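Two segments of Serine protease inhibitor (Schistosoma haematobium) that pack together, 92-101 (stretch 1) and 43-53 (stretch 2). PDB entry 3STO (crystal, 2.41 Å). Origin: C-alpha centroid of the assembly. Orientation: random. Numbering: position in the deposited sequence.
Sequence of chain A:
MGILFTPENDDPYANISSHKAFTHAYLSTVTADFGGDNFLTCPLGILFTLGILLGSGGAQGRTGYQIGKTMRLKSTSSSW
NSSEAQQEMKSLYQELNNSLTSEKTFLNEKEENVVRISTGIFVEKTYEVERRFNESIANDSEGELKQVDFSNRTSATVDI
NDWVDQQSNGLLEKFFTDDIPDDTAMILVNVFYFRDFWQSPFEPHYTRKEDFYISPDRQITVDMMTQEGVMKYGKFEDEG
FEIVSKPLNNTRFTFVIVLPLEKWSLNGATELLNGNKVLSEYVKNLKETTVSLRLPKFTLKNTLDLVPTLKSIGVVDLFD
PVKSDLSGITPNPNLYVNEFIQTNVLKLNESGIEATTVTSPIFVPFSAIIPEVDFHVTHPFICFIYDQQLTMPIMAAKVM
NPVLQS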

# COMPACT_ATOMS: atom_id res chain seq x y z
N LEU A 92 4.17 1.87 -18.05
CA LEU A 92 4.64 2.00 -16.67
C LEU A 92 3.90 1.04 -15.75
O LEU A 92 4.50 0.19 -15.07
CB LEU A 92 4.41 3.42 -16.20
CG LEU A 92 4.55 3.78 -14.74
CD1 LEU A 92 5.90 3.31 -14.24
CD2 LEU A 92 4.43 5.29 -14.64
N TYR A 93 2.59 1.18 -15.77
CA TYR A 93 1.65 0.31 -15.09
C TYR A 93 1.98 -1.17 -15.28
O TYR A 93 1.94 -1.97 -14.33
CB TYR A 93 0.25 0.61 -15.66
CG TYR A 93 -0.83 -0.28 -15.13
CD1 TYR A 93 -1.46 0.02 -13.94
CD2 TYR A 93 -1.22 -1.43 -15.81
CE1 TYR A 93 -2.47 -0.80 -13.42
CE2 TYR A 93 -2.23 -2.27 -15.30
CZ TYR A 93 -2.85 -1.94 -14.09
OH TYR A 93 -3.86 -2.69 -13.51
N GLN A 94 2.29 -1.55 -16.51
CA GLN A 94 2.53 -2.94 -16.83
C GLN A 94 3.89 -3.39 -16.37
O GLN A 94 4.04 -4.49 -15.88
CB GLN A 94 2.39 -3.18 -18.32
CG GLN A 94 0.96 -3.48 -18.69
CD GLN A 94 0.70 -3.52 -20.17
OE1 GLN A 94 -0.41 -3.83 -20.58
NE2 GLN A 94 1.73 -3.19 -20.98
N GLU A 95 4.87 -2.53 -16.53
CA GLU A 95 6.20 -2.82 -16.10
C GLU A 95 6.17 -3.11 -14.57
O GLU A 95 6.65 -4.15 -14.12
CB GLU A 95 7.09 -1.64 -16.42
CG GLU A 95 8.55 -1.88 -16.20
CD GLU A 95 9.14 -2.82 -17.24
OE1 GLU A 95 8.38 -3.27 -18.14
OE2 GLU A 95 10.36 -3.10 -17.15
N LEU A 96 5.56 -2.22 -13.80
CA LEU A 96 5.48 -2.36 -12.35
C LEU A 96 4.67 -3.58 -11.95
O LEU A 96 5.03 -4.33 -11.03
CB LEU A 96 4.90 -1.10 -11.71
CG LEU A 96 5.80 0.13 -11.80
CD1 LEU A 96 5.10 1.42 -11.34
CD2 LEU A 96 7.08 -0.12 -11.02
N ASN A 97 3.58 -3.80 -12.64
CA ASN A 97 2.77 -4.98 -12.37
C ASN A 97 3.54 -6.29 -12.68
O ASN A 97 3.52 -7.23 -11.89
CB ASN A 97 1.45 -4.90 -13.17
CG ASN A 97 0.49 -5.99 -12.78
OD1 ASN A 97 0.01 -5.98 -11.66
ND2 ASN A 97 0.20 -6.94 -13.68
N ASN A 98 4.20 -6.33 -13.83
CA ASN A 98 5.02 -7.48 -14.19
C ASN A 98 6.13 -7.78 -13.17
O ASN A 98 6.39 -8.94 -12.84
CB ASN A 98 5.66 -7.31 -15.56
CG ASN A 98 4.67 -7.51 -16.70
OD1 ASN A 98 3.67 -8.22 -16.55
ND2 ASN A 98 4.95 -6.88 -17.85
N SER A 99 6.80 -6.72 -12.73
CA SER A 99 7.88 -6.83 -11.78
C SER A 99 7.37 -7.42 -10.48
O SER A 99 7.95 -8.37 -9.99
CB SER A 99 8.50 -5.47 -11.54
OG SER A 99 9.67 -5.61 -10.78
N LEU A 100 6.24 -6.93 -9.98
CA LEU A 100 5.74 -7.35 -8.68
C LEU A 100 5.10 -8.73 -8.68
O LEU A 100 5.33 -9.56 -7.76
CB LEU A 100 4.78 -6.30 -8.10
CG LEU A 100 5.40 -4.99 -7.61
CD1 LEU A 100 4.32 -3.92 -7.37
CD2 LEU A 100 6.18 -5.27 -6.34
N THR A 101 4.29 -9.01 -9.70
CA THR A 101 3.54 -10.27 -9.73
C THR A 101 4.41 -11.43 -10.20
O THR A 101 4.02 -12.58 -10.12
CB THR A 101 2.25 -10.19 -10.60
OG1 THR A 101 2.61 -10.02 -11.98
CG2 THR A 101 1.36 -9.01 -10.16
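Stretch 2, residues 43-53: PLGILFTLGIL

The ring of Tyr93 is pressed close against the backbone of the other helix: its CE1 comes within 3.0 Å of Phe48 O and 3.2 Å of Phe48 CB, unusually tight for contacts that include no hydrogen bond across the interface. Here the two helices' CA atoms come nearest, Tyr93 CA and Phe48 CA being 5.9 Å apart. Gly51, three residues after Phe48, leaves the surface bare beside the tyrosine; a CB built there would point toward stretch 1 and lie 3.8 Å from Tyr93 CD1.

Stretch 2 is helical, its backbone held by backbone hydrogen bonds such as Phe48 N to Leu44 O (2.9 Å) and Ile52 N to Phe48 O (2.9 Å). It runs roughly against stretch 1, with a signed crossing angle of -140° and axes 10.1 Å apart at closest approach. Residues late in one helix therefore meet residues early in the other.

Phe48 is the knob. With chi1 at -64° (m), its side chain enters the hole formed by Tyr93, Leu96, Asn97 and Leu100. Phe48 CZ lies 3.5 Å from Leu96 CB, which meets the ring at its edge, and 3.7 Å from Asn97 N, while Tyr93 O sits over one face. The two aromatic rings meet obliquely, centroids 5.1 Å apart and planes at 69°.

Aliphatic pairs extend the packing. Leu44 CD1 reaches Leu100 CD1 at 3.8 Å, and Leu47 CD2 lies 4.0 Å from Leu96 CD1. Toward the other end of stretch 2, Ile52 CD1 approaches Tyr93 OH at 3.4 Å; that hydroxyl is hydrogen-bonded elsewhere in the structure. Each helix contributes one large aromatic, but only Phe48 is seated as a knob; leucines and an isoleucine pack nearby.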

# COMPACT_ATOMS: atom_id res chain seq x y z
N PRO A 43 1.06 2.54 -1.78
CA PRO A 43 1.05 3.62 -2.79
C PRO A 43 1.00 3.17 -4.24
O PRO A 43 0.50 3.93 -5.08
CB PRO A 43 2.36 4.37 -2.53
CG PRO A 43 2.78 3.95 -1.17
CD PRO A 43 2.26 2.59 -0.93
N LEU A 44 1.51 1.97 -4.55
CA LEU A 44 1.53 1.51 -5.94
C LEU A 44 0.15 1.03 -6.41
O LEU A 44 -0.17 1.04 -7.58
CB LEU A 44 2.59 0.41 -6.17
CG LEU A 44 4.05 0.80 -5.97
CD1 LEU A 44 4.97 -0.35 -6.35
CD2 LEU A 44 4.43 2.04 -6.75
N GLY A 45 -0.66 0.58 -5.47
CA GLY A 45 -2.02 0.22 -5.78
C GLY A 45 -2.85 1.42 -6.17
O GLY A 45 -3.75 1.29 -6.98
N ILE A 46 -2.55 2.59 -5.59
CA ILE A 46 -3.22 3.83 -5.97
C ILE A 46 -2.79 4.17 -7.39
O ILE A 46 -3.61 4.53 -8.21
CB ILE A 46 -2.83 5.05 -5.09
CG1 ILE A 46 -2.69 4.68 -3.61
CG2 ILE A 46 -3.82 6.19 -5.28
CD1 ILE A 46 -3.93 4.07 -3.00
N LEU A 47 -1.49 4.04 -7.66
CA LEU A 47 -0.93 4.25 -9.00
C LEU A 47 -1.53 3.34 -10.09
O LEU A 47 -1.89 3.82 -11.15
CB LEU A 47 0.60 4.12 -8.98
CG LEU A 47 1.35 4.51 -10.26
CD1 LEU A 47 2.69 5.11 -9.93
CD2 LEU A 47 1.54 3.30 -11.16
N PHE A 48 -1.64 2.04 -9.83
CA PHE A 48 -2.24 1.12 -10.78
C PHE A 48 -3.73 1.41 -11.03
O PHE A 48 -4.21 1.30 -12.14
CB PHE A 48 -2.12 -0.34 -10.31
CG PHE A 48 -0.70 -0.84 -10.22
CD1 PHE A 48 0.37 -0.01 -10.55
CD2 PHE A 48 -0.43 -2.14 -9.83
CE1 PHE A 48 1.68 -0.48 -10.47
CE2 PHE A 48 0.88 -2.62 -9.75
CZ PHE A 48 1.93 -1.79 -10.07
N THR A 49 -4.47 1.75 -9.98
CA THR A 49 -5.90 1.99 -10.09
C THR A 49 -6.19 3.27 -10.87
O THR A 49 -6.95 3.27 -11.83
CB THR A 49 -6.52 2.13 -8.73
OG1 THR A 49 -6.38 0.89 -8.03
CG2 THR A 49 -7.99 2.51 -8.87
N LEU A 50 -5.57 4.36 -10.43
CA LEU A 50 -5.53 5.60 -11.19
C LEU A 50 -5.01 5.40 -12.61
O LEU A 50 -5.60 5.85 -13.59
CB LEU A 50 -4.61 6.59 -10.50
CG LEU A 50 -5.06 8.01 -10.65
CD1 LEU A 50 -6.54 8.04 -10.31
CD2 LEU A 50 -4.24 8.84 -9.70
N GLY A 51 -3.87 4.74 -12.71
CA GLY A 51 -3.25 4.54 -13.99
C GLY A 51 -4.12 3.77 -14.96
O GLY A 51 -4.10 4.02 -16.16
N ILE A 52 -4.90 2.83 -14.46
CA ILE A 52 -5.68 2.02 -15.38
C ILE A 52 -6.66 2.88 -16.22
O ILE A 52 -6.82 2.65 -17.43
CB ILE A 52 -6.35 0.87 -14.64
CG1 ILE A 52 -6.54 -0.32 -15.57
CG2 ILE A 52 -7.66 1.31 -14.00
CD1 ILE A 52 -6.85 -1.57 -14.81
N LEU A 53 -7.27 3.89 -15.61
CA LEU A 53 -8.23 4.77 -16.29
C LEU A 53 -7.60 5.55 -17.43
O LEU A 53 -8.19 5.71 -18.49
CB LEU A 53 -8.89 5.72 -15.29
CG LEU A 53 -9.69 4.98 -14.20
CD1 LEU A 53 -10.30 5.96 -13.23
CD2 LEU A 53 -10.77 4.12 -14.83